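Local structure of 178aa long hypothetical molybdenum cofactor biosynthesis protein B (Sulfolobus tokodaii, 3IWT) at residues Asp65-Lys68 / Ile69-Ala72; Glu101-Arg104 / Lys105-Asp108; Pro126-Lys129 / Ala130-Leu134; Leu149-Ser153 / Pro154-Lys158; Gly170-Val173 / Tyr174-Ser178. The protein probably binds molybdopterin and takes part in the biosynthesis of the molybdenum cofactor. One frame throughout, in Å; residues are numbered along the deposited sequence.

Contact 1 of 5, residues Asp65-Lys68 / Ile69-Ala72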
loop_
_atom_site.group_PDB
_atom_site.type_symbol
_atom_site.label_atom_id
_atom_site.label_comp_id
_atom_site.label_asym_id
_atom_site.label_seq_id
_atom_site.Cartn_x
_atom_site.Cartn_y
_atom_site.Cartn_z
ATOM N N ASP A 65 -9.333 -8.413 20.880
ATOM C CA ASP A 65 -8.688 -9.617 20.359
ATOM C C ASP A 65 -9.070 -9.706 18.900
ATOM O O ASP A 65 -10.272 -9.634 18.580
ATOM C CB ASP A 65 -9.162 -10.853 21.114
ATOM C CG ASP A 65 -8.627 -12.146 20.501
ATOM O OD1 ASP A 65 -7.480 -12.491 20.756
ATOM O OD2 ASP A 65 -9.338 -12.798 19.733
ATOM N N LYS A 66 -8.063 -9.833 18.029
ATOM C CA LYS A 66 -8.258 -9.745 16.574
ATOM C C LYS A 66 -9.308 -10.747 16.095
ATOM O O LYS A 66 -10.247 -10.388 15.402
ATOM C CB LYS A 66 -6.914 -9.944 15.843
ATOM C CG LYS A 66 -7.015 -10.042 14.325
ATOM C CD LYS A 66 -5.670 -9.981 13.601
ATOM C CE LYS A 66 -5.867 -10.181 12.088
ATOM N NZ LYS A 66 -4.608 -9.995 11.304
ATOM N N ILE A 67 -9.122 -12.013 16.453
ATOM C CA ILE A 67 -10.014 -13.087 16.001
ATOM C C ILE A 67 -11.429 -12.886 16.506
ATOM O O ILE A 67 -12.388 -13.051 15.753
ATOM C CB ILE A 67 -9.519 -14.495 16.429
ATOM C CG1 ILE A 67 -8.159 -14.812 15.806
ATOM C CG2 ILE A 67 -10.524 -15.574 16.019
ATOM C CD1 ILE A 67 -8.168 -14.839 14.320
ATOM N N LYS A 68 -11.570 -12.532 17.783
ATOM C CA LYS A 68 -12.893 -12.285 18.353
ATOM C C LYS A 68 -13.615 -11.099 17.713
ATOM O O LYS A 68 -14.825 -11.126 17.537
ATOM C CB LYS A 68 -12.819 -12.145 19.876
ATOM C CG LYS A 68 -12.524 -13.485 20.582
ATOM C CD LYS A 68 -12.473 -13.283 22.069
ATOM C CE LYS A 68 -12.653 -14.540 22.851
ATOM N NZ LYS A 68 -11.727 -15.597 22.530
ATOM N N ILE A 69 -12.855 -10.075 17.338
ATOM C CA ILE A 69 -13.414 -8.894 16.701
ATOM C C ILE A 69 -13.835 -9.243 15.271
ATOM O O ILE A 69 -14.954 -8.919 14.852
ATOM C CB ILE A 69 -12.394 -7.728 16.695
ATOM C CG1 ILE A 69 -12.252 -7.093 18.087
ATOM C CG2 ILE A 69 -12.790 -6.658 15.669
ATOM C CD1 ILE A 69 -11.035 -6.107 18.160
ATOM N N LEU A 70 -12.985 -9.980 14.548
ATOM C CA LEU A 70 -13.364 -10.452 13.211
ATOM C C LEU A 70 -14.642 -11.299 13.235
ATOM O O LEU A 70 -15.542 -11.092 12.429
ATOM C CB LEU A 70 -12.228 -11.263 12.565
ATOM C CG LEU A 70 -10.928 -10.563 12.164
ATOM C CD1 LEU A 70 -9.814 -11.613 11.814
ATOM C CD2 LEU A 70 -11.192 -9.573 11.000
ATOM N N LYS A 71 -14.726 -12.246 14.165
ATOM C CA LYS A 71 -15.910 -13.093 14.285
ATOM C C LYS A 71 -17.177 -12.281 14.596
ATOM O O LYS A 71 -18.227 -12.557 14.032
ATOM C CB LYS A 71 -15.735 -14.138 15.374
ATOM C CG LYS A 71 -16.916 -15.074 15.417
ATOM C CD LYS A 71 -17.058 -15.803 16.731
ATOM C CE LYS A 71 -18.423 -16.603 16.800
ATOM N NZ LYS A 71 -18.829 -17.170 15.471
ATOM N N ALA A 72 -17.083 -11.297 15.488
ATOM C CA ALA A 72 -18.234 -10.411 15.788
ATOM C C ALA A 72 -18.721 -9.680 14.526
ATOM O O ALA A 72 -19.901 -9.633 14.248
ATOM C CB ALA A 72 -17.889 -9.399 16.892
#
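The backbone makes the first two turns of helix 66-77, in which the N-H groups of I69, L70, K71 and A72 each bond to the carbonyl oxygen four residues earlier; L70 N to K66 O, at 2.9 Å and 169°, is the straightest of these bonds. D65 stands just before the helix as its N-cap, and its OD2 accepts from K68 N at 3.0 Å. That donor comes on the anti side of the carboxylate and a little out of its plane, while OD1 bonds to a bound PEG. I69 folds back over the same residue: its CG1 lies anti to the carbonyl carbon (chi1 -75°), which brings it to 3.3 Å from D65 O, and the side chain also packs on T102 and I103 of helix 99-103. With an alanine here the backbone bond would stay, but the space beside D65 O would probably be left unfilled and the packing on helix 99-103 lost. K66 and L70 run side by side, with K66 CG 4.1 Å from L70 CD1. The extended K66 chain carries NZ across to the second subunit, where it bonds to L106 O and pairs with D108. On the inner side, I69 and A72 lay helix 66-77 onto strands 17-23 and 55-62, and L70 too meets helix 99-103.

Contact 2 of 5, residues Glu101-Arg104 / Lys105-Asp108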
loop_
_atom_site.group_PDB
_atom_site.type_symbol
_atom_site.label_atom_id
_atom_site.label_comp_id
_atom_site.label_asym_id
_atom_site.label_seq_id
_atom_site.Cartn_x
_atom_site.Cartn_y
_atom_site.Cartn_z
ATOM N N GLU A 101 -7.353 -1.321 12.742
ATOM C CA GLU A 101 -6.361 -2.104 12.056
ATOM C C GLU A 101 -6.913 -3.481 11.690
ATOM O O GLU A 101 -6.475 -4.109 10.721
ATOM C CB GLU A 101 -5.141 -2.277 12.947
ATOM C CG GLU A 101 -4.378 -0.991 13.234
ATOM C CD GLU A 101 -5.134 0.007 14.106
ATOM O OE1 GLU A 101 -5.876 -0.391 15.065
ATOM O OE2 GLU A 101 -4.976 1.222 13.810
ATOM N N THR A 102 -7.870 -3.968 12.474
ATOM C CA THR A 102 -8.495 -5.241 12.213
ATOM C C THR A 102 -9.575 -5.133 11.105
ATOM O O THR A 102 -9.612 -5.960 10.187
ATOM C CB THR A 102 -9.106 -5.828 13.510
ATOM O OG1 THR A 102 -8.064 -5.993 14.473
ATOM C CG2 THR A 102 -9.795 -7.156 13.237
ATOM N N ILE A 103 -10.461 -4.142 11.200
ATOM C CA ILE A 103 -11.643 -4.101 10.338
ATOM C C ILE A 103 -11.514 -3.258 9.082
ATOM O O ILE A 103 -12.099 -3.587 8.041
ATOM C CB ILE A 103 -12.901 -3.686 11.168
ATOM C CG1 ILE A 103 -13.117 -4.712 12.287
ATOM C CG2 ILE A 103 -14.154 -3.493 10.286
ATOM C CD1 ILE A 103 -13.374 -6.154 11.840
ATOM N N ARG A 104 -10.758 -2.160 9.160
ATOM C CA ARG A 104 -10.723 -1.205 8.065
ATOM C C ARG A 104 -10.245 -1.850 6.790
ATOM O O ARG A 104 -10.694 -1.498 5.700
ATOM C CB ARG A 104 -9.863 0.040 8.435
ATOM C CG ARG A 104 -9.891 1.140 7.396
ATOM C CD ARG A 104 -9.280 2.412 7.965
ATOM N NE ARG A 104 -7.903 2.158 8.317
ATOM C CZ ARG A 104 -7.134 3.062 8.938
ATOM N NH1 ARG A 104 -7.620 4.233 9.260
ATOM N NH2 ARG A 104 -5.889 2.775 9.218
ATOM N N LYS A 105 -9.386 -2.853 6.932
ATOM C CA LYS A 105 -8.844 -3.594 5.827
ATOM C C LYS A 105 -9.895 -4.340 5.023
ATOM O O LYS A 105 -9.689 -4.577 3.815
ATOM C CB LYS A 105 -7.809 -4.642 6.330
ATOM C CG LYS A 105 -6.466 -4.080 6.473
ATOM C CD LYS A 105 -5.456 -5.109 6.922
ATOM C CE LYS A 105 -4.781 -4.683 8.239
ATOM N NZ LYS A 105 -4.540 -5.939 9.104
ATOM N N LEU A 106 -10.987 -4.709 5.689
ATOM C CA LEU A 106 -12.048 -5.500 5.100
ATOM C C LEU A 106 -13.051 -4.717 4.250
ATOM O O LEU A 106 -13.887 -5.306 3.550
ATOM C CB LEU A 106 -12.811 -6.226 6.188
ATOM C CG LEU A 106 -11.935 -7.004 7.189
ATOM C CD1 LEU A 106 -12.914 -7.776 8.066
ATOM C CD2 LEU A 106 -10.905 -7.910 6.561
ATOM N N PHE A 107 -12.995 -3.401 4.336
ATOM C CA PHE A 107 -13.919 -2.558 3.598
ATOM C C PHE A 107 -13.743 -2.793 2.104
ATOM O O PHE A 107 -12.613 -2.874 1.608
ATOM C CB PHE A 107 -13.692 -1.061 3.936
ATOM C CG PHE A 107 -13.982 -0.679 5.373
ATOM C CD1 PHE A 107 -14.864 -1.395 6.159
ATOM C CD2 PHE A 107 -13.404 0.481 5.925
ATOM C CE1 PHE A 107 -15.159 -1.014 7.476
ATOM C CE2 PHE A 107 -13.715 0.888 7.263
ATOM C CZ PHE A 107 -14.585 0.123 8.021
ATOM N N ASP A 108 -14.846 -2.930 1.383
ATOM C CA ASP A 108 -14.809 -2.806 -0.076
ATOM C C ASP A 108 -14.279 -1.409 -0.489
ATOM O O ASP A 108 -13.411 -1.305 -1.340
ATOM C CB ASP A 108 -16.195 -3.015 -0.668
ATOM C CG ASP A 108 -16.756 -4.428 -0.415
ATOM O OD1 ASP A 108 -16.034 -5.315 0.056
ATOM O OD2 ASP A 108 -17.939 -4.642 -0.723
#
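R104 passes beneath the ring of F107 with its backbone rather than its charged end: R104 CA sits 3.9 Å from the ring centroid and 20° off the normal, a CH-pi contact over one face. The carbonyl oxygen of I103 lies over that same face, set toward the rim. The R104 side chain runs obliquely past the ring, its CG 3.8 Å from F107 CE2. It then bends at chi3, and the guanidinium stands 74° to the ring plane, so the two planes are not stacked; its NH2 makes a salt bridge with E112 of the third subunit. F107 carries CG anti to its carbonyl carbon (chi1 -64°), which turns the ring back over the preceding turn. The I103 side chain crosses that of F107 at about a right angle, its CG2 3.9 Å from F107 CE1. The other branch of I103 ends at CD1, 4.1 Å from L106 CD1. A serine in place of F107 would probably leave R104 CA and I103 CG2 without their partner.

Two backbone bonds wind the chain tightly here, L106 N to I103 O at 2.8 Å and F107 N to R104 O at 3.3 Å. Each reaches three residues back, its donor above the plane of the carbonyl. K105 folds along the outside, its CE near E101 O. F107 is tucked onto V147, L149 and I142 of the sheet. The two i to i+3 bonds give a 3-10-like winding that leads from helix 99-103 toward strand 109-110, in the alpha/beta fold of the MogA/MoaB family.

Contact 3 of 5, residues Pro126-Lys129 / Ala130-Leu134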
loop_
_atom_site.group_PDB
_atom_site.type_symbol
_atom_site.label_atom_id
_atom_site.label_comp_id
_atom_site.label_asym_id
_atom_site.label_seq_id
_atom_site.Cartn_x
_atom_site.Cartn_y
_atom_site.Cartn_z
ATOM N N PRO A 126 -15.486 21.670 23.289
ATOM C CA PRO A 126 -14.505 22.315 24.178
ATOM C C PRO A 126 -13.858 21.399 25.218
ATOM O O PRO A 126 -12.801 21.738 25.738
ATOM C CB PRO A 126 -15.287 23.461 24.832
ATOM C CG PRO A 126 -16.683 23.166 24.575
ATOM C CD PRO A 126 -16.820 22.302 23.403
ATOM N N GLU A 127 -14.448 20.232 25.468
ATOM C CA GLU A 127 -13.823 19.242 26.338
ATOM C C GLU A 127 -12.905 18.265 25.584
ATOM O O GLU A 127 -12.305 17.393 26.205
ATOM C CB GLU A 127 -14.889 18.484 27.151
ATOM C CG GLU A 127 -15.336 19.254 28.411
ATOM C CD GLU A 127 -16.299 18.478 29.286
ATOM O OE1 GLU A 127 -16.294 17.219 29.270
ATOM O OE2 GLU A 127 -17.066 19.131 30.015
ATOM N N VAL A 128 -12.776 18.412 24.263
ATOM C CA VAL A 128 -11.937 17.510 23.442
ATOM C C VAL A 128 -10.800 18.328 22.796
ATOM O O VAL A 128 -9.629 18.092 23.073
ATOM C CB VAL A 128 -12.769 16.763 22.374
ATOM C CG1 VAL A 128 -11.877 15.816 21.497
ATOM C CG2 VAL A 128 -13.877 15.967 23.038
ATOM N N LYS A 129 -11.160 19.289 21.953
ATOM C CA LYS A 129 -10.184 20.160 21.309
ATOM C C LYS A 129 -9.105 19.272 20.655
ATOM O O LYS A 129 -9.443 18.372 19.892
ATOM C CB LYS A 129 -9.628 21.210 22.287
ATOM C CG LYS A 129 -10.698 22.190 22.847
ATOM C CD LYS A 129 -10.063 23.287 23.664
ATOM C CE LYS A 129 -11.086 24.251 24.299
ATOM N NZ LYS A 129 -10.361 25.388 24.878
ATOM N N ALA A 130 -7.827 19.496 20.964
ATOM C CA ALA A 130 -6.735 18.825 20.248
ATOM C C ALA A 130 -6.702 17.316 20.457
ATOM O O ALA A 130 -6.100 16.607 19.671
ATOM C CB ALA A 130 -5.384 19.443 20.624
ATOM N N ALA A 131 -7.327 16.824 21.520
ATOM C CA ALA A 131 -7.462 15.387 21.693
ATOM C C ALA A 131 -8.116 14.727 20.469
ATOM O O ALA A 131 -8.007 13.497 20.267
ATOM C CB ALA A 131 -8.250 15.088 22.959
ATOM N N ALA A 132 -8.753 15.535 19.615
ATOM C CA ALA A 132 -9.339 15.041 18.370
ATOM C C ALA A 132 -8.331 14.234 17.521
ATOM O O ALA A 132 -8.721 13.318 16.823
ATOM C CB ALA A 132 -9.908 16.175 17.573
ATOM N N TYR A 133 -7.042 14.602 17.540
ATOM C CA TYR A 133 -6.099 13.866 16.680
ATOM C C TYR A 133 -5.712 12.514 17.232
ATOM O O TYR A 133 -4.991 11.752 16.562
ATOM C CB TYR A 133 -4.903 14.692 16.238
ATOM C CG TYR A 133 -3.822 15.012 17.248
ATOM C CD1 TYR A 133 -2.799 14.102 17.512
ATOM C CD2 TYR A 133 -3.788 16.228 17.886
ATOM C CE1 TYR A 133 -1.769 14.394 18.401
ATOM C CE2 TYR A 133 -2.757 16.554 18.782
ATOM C CZ TYR A 133 -1.740 15.624 19.040
ATOM O OH TYR A 133 -0.691 15.937 19.904
ATOM N N LEU A 134 -6.223 12.174 18.414
ATOM C CA LEU A 134 -5.940 10.879 19.027
ATOM C C LEU A 134 -7.023 9.790 18.807
ATOM O O LEU A 134 -6.994 8.740 19.469
ATOM C CB LEU A 134 -5.652 11.116 20.510
ATOM C CG LEU A 134 -4.380 11.955 20.756
ATOM C CD1 LEU A 134 -4.077 11.995 22.246
ATOM C CD2 LEU A 134 -3.188 11.424 19.968
#
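A131 and V128 meet through flat peptide groups: the N-H of A131 comes to V128 O at 3.1 Å from above the plane of that carbonyl, 44° out of it, and the N-H...O angle of 141° is far from straight. K129 and A130 form the corners of a type II' turn, closed by this bond, which leads into the 3-10 winding of the alanines. A132 N lies 2.9 Å from K129 O in a second bond reaching three residues back, though the position of that nitrogen is less sure.

Side chains add a small apolar patch. V128 places CG1 anti to its backbone N, and from there the methyl reaches A131 CB at 4.0 Å and A132 CB at 4.4 Å. A132 rests on S122 and F123 of helix 112-123, while A130 and A131 pack on the third subunit. There Y133 sets its ring edge-to-face with F114 and bonds through OH to L164 O and Y148 OH, all of that subunit; A131 O is taken by a bound glycerol.

Across the turn itself, then, the shape rests on backbone bonds and a light contact of methyl groups, with charge pairing playing no part.

Contact 4 of 5, residues Leu149-Ser153 / Pro154-Lys158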
loop_
_atom_site.group_PDB
_atom_site.type_symbol
_atom_site.label_atom_id
_atom_site.label_comp_id
_atom_site.label_asym_id
_atom_site.label_seq_id
_atom_site.Cartn_x
_atom_site.Cartn_y
_atom_site.Cartn_z
ATOM N N LEU A 149 -16.941 2.496 12.786
ATOM C CA LEU A 149 -16.079 2.112 13.882
ATOM C C LEU A 149 -15.866 3.318 14.777
ATOM O O LEU A 149 -15.104 4.230 14.450
ATOM C CB LEU A 149 -14.728 1.601 13.355
ATOM C CG LEU A 149 -14.725 0.538 12.257
ATOM C CD1 LEU A 149 -13.254 0.212 11.820
ATOM C CD2 LEU A 149 -15.507 -0.733 12.707
ATOM N N LEU A 150 -16.549 3.328 15.918
ATOM C CA LEU A 150 -16.558 4.485 16.804
ATOM C C LEU A 150 -15.681 4.316 18.046
ATOM O O LEU A 150 -15.413 3.200 18.461
ATOM C CB LEU A 150 -17.988 4.801 17.234
ATOM C CG LEU A 150 -19.028 5.000 16.117
ATOM C CD1 LEU A 150 -20.457 5.386 16.713
ATOM C CD2 LEU A 150 -18.500 6.047 15.048
ATOM N N PRO A 151 -15.302 5.437 18.683
ATOM C CA PRO A 151 -14.564 5.326 19.954
ATOM C C PRO A 151 -15.335 4.702 21.130
ATOM O O PRO A 151 -16.580 4.521 21.079
ATOM C CB PRO A 151 -14.179 6.775 20.281
ATOM C CG PRO A 151 -14.357 7.540 18.961
ATOM C CD PRO A 151 -15.532 6.851 18.312
ATOM N N GLY A 152 -14.590 4.341 22.172
ATOM C CA GLY A 152 -15.190 3.794 23.398
ATOM C C GLY A 152 -15.994 4.797 24.216
ATOM O O GLY A 152 -16.987 4.436 24.828
ATOM N N SER A 153 -15.534 6.044 24.232
ATOM C CA SER A 153 -16.162 7.164 24.964
ATOM C C SER A 153 -17.655 7.386 24.636
ATOM O O SER A 153 -18.004 7.582 23.478
ATOM C CB SER A 153 -15.377 8.433 24.636
ATOM O OG SER A 153 -16.125 9.574 24.903
ATOM N N PRO A 154 -18.535 7.390 25.659
ATOM C CA PRO A 154 -19.969 7.710 25.463
ATOM C C PRO A 154 -20.239 9.061 24.786
ATOM O O PRO A 154 -21.136 9.161 23.957
ATOM C CB PRO A 154 -20.523 7.730 26.890
ATOM C CG PRO A 154 -19.591 6.870 27.663
ATOM C CD PRO A 154 -18.247 7.081 27.076
ATOM N N ASP A 155 -19.462 10.083 25.130
ATOM C CA ASP A 155 -19.656 11.407 24.551
ATOM C C ASP A 155 -19.289 11.371 23.065
ATOM O O ASP A 155 -19.952 11.988 22.238
ATOM C CB ASP A 155 -18.796 12.446 25.273
ATOM C CG ASP A 155 -19.371 12.893 26.622
ATOM O OD1 ASP A 155 -20.514 12.584 27.002
ATOM O OD2 ASP A 155 -18.644 13.609 27.312
ATOM N N ALA A 156 -18.229 10.622 22.725
ATOM C CA ALA A 156 -17.798 10.477 21.330
ATOM C C ALA A 156 -18.847 9.760 20.478
ATOM O O ALA A 156 -19.128 10.135 19.329
ATOM C CB ALA A 156 -16.428 9.720 21.254
ATOM N N VAL A 157 -19.398 8.686 21.024
ATOM C CA VAL A 157 -20.402 7.919 20.341
ATOM C C VAL A 157 -21.653 8.758 20.095
ATOM O O VAL A 157 -22.198 8.786 18.988
ATOM C CB VAL A 157 -20.697 6.626 21.139
ATOM C CG1 VAL A 157 -21.935 6.004 20.688
ATOM C CG2 VAL A 157 -19.509 5.625 21.040
ATOM N N LYS A 158 -22.075 9.480 21.123
ATOM C CA LYS A 158 -23.222 10.380 21.019
ATOM C C LYS A 158 -22.972 11.412 19.909
ATOM O O LYS A 158 -23.844 11.657 19.077
ATOM C CB LYS A 158 -23.472 11.041 22.365
ATOM C CG LYS A 158 -24.735 11.845 22.470
ATOM C CD LYS A 158 -24.836 12.586 23.784
ATOM C CE LYS A 158 -25.148 11.685 24.955
ATOM N NZ LYS A 158 -25.745 12.495 26.091
#
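S153 O accepts from V157 N at 3.0 Å and 162°, the first i to i+4 backbone bond of helix 154-176. S153 is the N-cap of this helix, at the joint where strand 145-150 of the mixed sheet gives way, through P151 and G152, to the long C-terminal helix of the alpha/beta domain. The same residue also uses its side chain: OG, set anti to the backbone N (chi1 160°), accepts from A156 N at 3.2 Å. One serine thus holds two N-H groups of the first turn, one by its carbonyl and one by its hydroxyl, while P154, as a proline, has no N-H to offer at the helix start.

Beside the cap lies an apolar seam. The ring of P151 comes alongside A156, with CG 3.8 Å from A156 CB, and both residues are backed by F118 of helix 112-123. Deeper in, L150 CB meets V157 CG2 at 4.2 Å; L150 also packs on I86 and V157 on I45.

The loop is also tied to its surroundings by polar bonds, G152 O to S41 OG and P151 O to T88 OG1. V157 points CG2 back toward this loop, anti to its own carbonyl carbon, and that methyl ends tightly against the backbone of the turn, V157 CG2 to P151 O at 3.1 Å.

Contact 5 of 5, residues Gly170-Val173 / Tyr174-Ser178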
loop_
_atom_site.group_PDB
_atom_site.type_symbol
_atom_site.label_atom_id
_atom_site.label_comp_id
_atom_site.label_asym_id
_atom_site.label_seq_id
_atom_site.Cartn_x
_atom_site.Cartn_y
_atom_site.Cartn_z
ATOM N N GLY A 170 -29.155 7.211 5.969
ATOM C CA GLY A 170 -30.233 6.853 5.047
ATOM C C GLY A 170 -29.827 6.998 3.592
ATOM O O GLY A 170 -29.950 6.058 2.811
ATOM N N HIS A 171 -29.320 8.177 3.238
ATOM C CA HIS A 171 -28.874 8.475 1.868
ATOM C C HIS A 171 -27.680 7.619 1.448
ATOM O O HIS A 171 -27.582 7.172 0.299
ATOM C CB HIS A 171 -28.519 9.971 1.719
ATOM C CG HIS A 171 -27.977 10.331 0.367
ATOM N ND1 HIS A 171 -26.713 10.855 0.186
ATOM C CD2 HIS A 171 -28.517 10.211 -0.870
ATOM C CE1 HIS A 171 -26.499 11.045 -1.108
ATOM N NE2 HIS A 171 -27.578 10.662 -1.769
ATOM N N LEU A 172 -26.773 7.376 2.375
ATOM C CA LEU A 172 -25.630 6.507 2.111
ATOM C C LEU A 172 -26.033 5.053 1.797
ATOM O O LEU A 172 -25.533 4.444 0.837
ATOM C CB LEU A 172 -24.703 6.569 3.320
ATOM C CG LEU A 172 -23.345 5.906 3.304
ATOM C CD1 LEU A 172 -22.461 6.273 2.081
ATOM C CD2 LEU A 172 -22.683 6.320 4.627
ATOM N N VAL A 173 -26.938 4.490 2.589
ATOM C CA VAL A 173 -27.477 3.145 2.291
ATOM C C VAL A 173 -28.163 3.094 0.907
ATOM O O VAL A 173 -27.939 2.157 0.106
ATOM C CB VAL A 173 -28.466 2.669 3.388
ATOM C CG1 VAL A 173 -29.269 1.446 2.918
ATOM C CG2 VAL A 173 -27.730 2.364 4.684
ATOM N N TYR A 174 -29.013 4.087 0.645
ATOM C CA TYR A 174 -29.659 4.242 -0.658
ATOM C C TYR A 174 -28.596 4.237 -1.784
ATOM O O TYR A 174 -28.677 3.479 -2.748
ATOM C CB TYR A 174 -30.504 5.543 -0.724
ATOM C CG TYR A 174 -30.780 5.927 -2.160
ATOM C CD1 TYR A 174 -31.834 5.355 -2.861
ATOM C CD2 TYR A 174 -29.920 6.794 -2.844
ATOM C CE1 TYR A 174 -32.048 5.650 -4.205
ATOM C CE2 TYR A 174 -30.120 7.103 -4.183
ATOM C CZ TYR A 174 -31.181 6.527 -4.862
ATOM O OH TYR A 174 -31.382 6.831 -6.197
ATOM N N LEU A 175 -27.597 5.095 -1.622
ATOM C CA LEU A 175 -26.574 5.330 -2.636
ATOM C C LEU A 175 -25.789 4.053 -2.964
ATOM O O LEU A 175 -25.610 3.689 -4.122
ATOM C CB LEU A 175 -25.630 6.412 -2.122
ATOM C CG LEU A 175 -24.778 7.222 -3.070
ATOM C CD1 LEU A 175 -25.528 7.648 -4.304
ATOM C CD2 LEU A 175 -24.277 8.433 -2.270
ATOM N N VAL A 176 -25.356 3.375 -1.913
ATOM C CA VAL A 176 -24.582 2.134 -2.007
ATOM C C VAL A 176 -25.351 0.998 -2.693
ATOM O O VAL A 176 -24.759 0.112 -3.316
ATOM C CB VAL A 176 -24.130 1.753 -0.573
ATOM C CG1 VAL A 176 -23.944 0.288 -0.402
ATOM C CG2 VAL A 176 -22.891 2.574 -0.220
ATOM N N ARG A 177 -26.677 1.050 -2.593
ATOM C CA ARG A 177 -27.547 0.038 -3.158
ATOM C C ARG A 177 -28.169 0.414 -4.497
ATOM O O ARG A 177 -28.933 -0.370 -5.057
ATOM C CB ARG A 177 -28.655 -0.269 -2.158
ATOM C CG ARG A 177 -28.088 -0.899 -0.926
ATOM C CD ARG A 177 -29.116 -1.051 0.155
ATOM N NE ARG A 177 -28.500 -1.680 1.322
ATOM C CZ ARG A 177 -29.167 -2.134 2.377
ATOM N NH1 ARG A 177 -30.495 -2.055 2.422
ATOM N NH2 ARG A 177 -28.505 -2.695 3.374
ATOM N N SER A 178 -27.827 1.588 -5.012
ATOM C CA SER A 178 -28.408 2.087 -6.241
ATOM C C SER A 178 -27.774 1.414 -7.462
ATOM O O SER A 178 -26.859 0.586 -7.388
ATOM C CB SER A 178 -28.278 3.614 -6.326
ATOM O OG SER A 178 -26.920 4.035 -6.408
ATOM O OXT SER A 178 -28.211 1.681 -8.577
#
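V173 lies under the guanidinium of R177. Its CG1 sits over one face of the flat group, offset toward the rim, 3.6 Å from R177 NE. The two side chains run alongside each other and point the same way, R177 being extended from CG to NE, and its CG passes 3.2 Å from V173 O. On another side of the helix, H171 comes obliquely to L175, with H171 CE1 3.6 Å from L175 CD2; CG of H171 is anti to the backbone N (chi1 177°), which swings the imidazole along the helix toward its later turn. H171 also crosses Y174 obliquely, and H171 O lies at the edge of the tyrosine ring, in its plane. L172 CD1 touches V176 CG2 more loosely, at 4.4 Å.

Behind these side chains stand the helical backbone bonds, of which L175 N to H171 O is the shortest at 2.8 Å. The bond from R177 N to V173 O is weak, with an angle of only 135°. At the chain end, L175 O receives two donors from one residue, S178 OG at 2.7 Å and S178 N at 3.2 Å; both bonds hold the terminal residue against the last turn.

Further out, the charged end of R177 is fixed by D83 through a salt bridge and by K144 O through NE, which holds the guanidinium over V173. L172, V173 and V176 pack on I146, and L172 also on Y148, so that this end of helix 154-176 lies against strand 145-150; on another side H171, L172 and L175 meet the fourth subunit.

In the fold
Contacts 1 and 2 touch, with L70 and I69 packing on T102 and I103, and both reach the second subunit; contact 2 also meets contact 4 through I103 and F107 on L149. Contacts 4 and 5 share helix 154-176 but lie about 24 Å apart between centres, on opposite sides of the chain's centre. Contact 4 is the most central, about 8 Å from that centre, and alone is touched by no other protein chain of the assembly; contacts 3 and 5, at about 19 and 18 Å, are peripheral. Chemistry follows place: contacts 1 and 4 start helices with side-chain caps, contact 2 buries an aromatic ring, contact 3 runs a type II' turn into 3-10 winding on backbone bonds and methyl groups, and contact 5 finishes a helix.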